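Local atomic coordinates of acyl-ACP thioesterase (Bacteroides thetaiotaomicron, PDB entry 2ESS), a protein that probably hydrolyses fatty acyl-ACP thioesters to release free fatty acids, and binds calcium in the crystal. Residues 163-166 against 167-171. Numbering follows the deposited sequence.
Sequences LTAK and YSDID. With CA (calcium ion), chain B.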
# COMPACT_ATOMS: atom_id res chain seq x y z
N LEU A 163 -4.41 17.32 -9.32
CA LEU A 163 -4.95 16.00 -9.04
C LEU A 163 -6.13 16.18 -8.12
O LEU A 163 -6.03 16.94 -7.18
CB LEU A 163 -3.85 15.22 -8.31
CG LEU A 163 -4.02 13.75 -8.04
CD1 LEU A 163 -4.17 13.01 -9.38
CD2 LEU A 163 -2.78 13.34 -7.31
N THR A 164 -7.22 15.48 -8.37
CA THR A 164 -8.35 15.46 -7.43
C THR A 164 -8.20 14.33 -6.40
O THR A 164 -7.88 13.20 -6.77
CB THR A 164 -9.70 15.32 -8.19
OG1 THR A 164 -9.77 16.33 -9.20
CG2 THR A 164 -10.86 15.47 -7.28
N ALA A 165 -8.44 14.63 -5.12
CA ALA A 165 -8.47 13.60 -4.07
C ALA A 165 -9.58 12.57 -4.29
O ALA A 165 -10.75 12.90 -4.46
CB ALA A 165 -8.60 14.25 -2.65
N LYS A 166 -9.22 11.29 -4.25
CA LYS A 166 -10.15 10.21 -4.61
C LYS A 166 -10.38 9.24 -3.47
O LYS A 166 -9.72 9.32 -2.45
CB LYS A 166 -9.59 9.47 -5.81
CG LYS A 166 -9.65 10.27 -7.10
CD LYS A 166 -8.73 9.69 -8.15
CE LYS A 166 -8.65 10.61 -9.38
NZ LYS A 166 -7.78 11.82 -9.13
N TYR A 167 -11.32 8.32 -3.64
CA TYR A 167 -11.59 7.30 -2.64
C TYR A 167 -10.32 6.62 -2.10
O TYR A 167 -10.17 6.43 -0.90
CB TYR A 167 -12.57 6.27 -3.21
CG TYR A 167 -12.80 5.05 -2.37
CD1 TYR A 167 -13.48 5.13 -1.16
CD2 TYR A 167 -12.33 3.81 -2.79
CE1 TYR A 167 -13.71 4.00 -0.41
CE2 TYR A 167 -12.54 2.69 -2.04
CZ TYR A 167 -13.24 2.77 -0.87
OH TYR A 167 -13.42 1.64 -0.12
N SER A 168 -9.38 6.26 -2.98
CA SER A 168 -8.17 5.58 -2.51
C SER A 168 -7.24 6.45 -1.66
O SER A 168 -6.35 5.93 -1.01
CB SER A 168 -7.38 5.08 -3.70
OG SER A 168 -7.16 6.19 -4.57
N ASP A 169 -7.41 7.76 -1.69
CA ASP A 169 -6.58 8.67 -0.91
C ASP A 169 -7.01 8.86 0.54
O ASP A 169 -6.19 9.27 1.34
CB ASP A 169 -6.52 10.07 -1.54
CG ASP A 169 -5.85 10.06 -2.91
OD1 ASP A 169 -4.71 9.57 -3.01
OD2 ASP A 169 -6.50 10.53 -3.88
N ILE A 170 -8.25 8.49 0.88
CA ILE A 170 -8.87 8.97 2.12
C ILE A 170 -8.83 7.93 3.21
O ILE A 170 -9.14 6.77 2.96
CB ILE A 170 -10.32 9.40 1.86
CG1 ILE A 170 -10.39 10.35 0.67
CG2 ILE A 170 -10.98 10.03 3.12
CD1 ILE A 170 -9.63 11.69 0.88
N ASP A 171 -8.42 8.36 4.40
CA ASP A 171 -8.40 7.52 5.60
C ASP A 171 -9.70 7.59 6.41
O ASP A 171 -10.70 8.22 5.98
CB ASP A 171 -7.19 7.88 6.50
CG ASP A 171 -7.28 9.30 7.15
OD1 ASP A 171 -8.37 9.91 7.32
OD2 ASP A 171 -6.21 9.81 7.50
CA CA B . -4.93 10.56 8.69
O HOH W 1 -2.86 10.50 7.91
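Asp169 grips the backbone of Lys166 twice, in opposite senses: its carboxylate receives the Lys166 amide, and its own amide donates back to the Lys166 carbonyl. The motif is a one-turn 3-10 segment, residues 167-169, just beyond strand 161-164 of the C-terminal HotDog domain. Evidence for the first bond is a distance of 2.8 Å from Lys166 N to Asp169 OD2 and a nearly straight N-H...O angle of 166°; OD2 uses its anti lone pair, leaving OD1 for His184. With CG beside the backbone N of Asp169 (chi1 -64°), the carboxylate folds back over the start of the turn, where OD2 also lies 3.7 Å from Ala165 CA. The return bond, Asp169 N to Lys166 O at 2.9 Å, is more bent (148°), and its donor stands above the carbonyl plane rather than on a lone pair. Ile170 CG1 packs 3.4 Å from the same Lys166 O.

The lysine side chain doubles back toward the end of strand 161-164. A bend at chi4 takes Lys166 NZ to Thr164 O, 2.7 Å away, in the carbonyl plane on a lone pair. NZ stays 5.6 Å from Asp169 OD2, too far for a salt bridge, although the opposite charges probably still attract.

Tyr167 and Ser168 turn to the second subunit, where Tyr167 OH is hydrogen-bonded to Asp21 OD2, its ring stacks on Tyr194, and Ser168 OG is hydrogen-bonded to Asp187 OD2. Past the turn the chain reaches the calcium site shared with His175: Asp171 OD2 lies 1.9 Å from the calcium ion, short for calcium, so the exact length is doubtful, and Asp171 OD1 accepts the backbone N-H of Asn173.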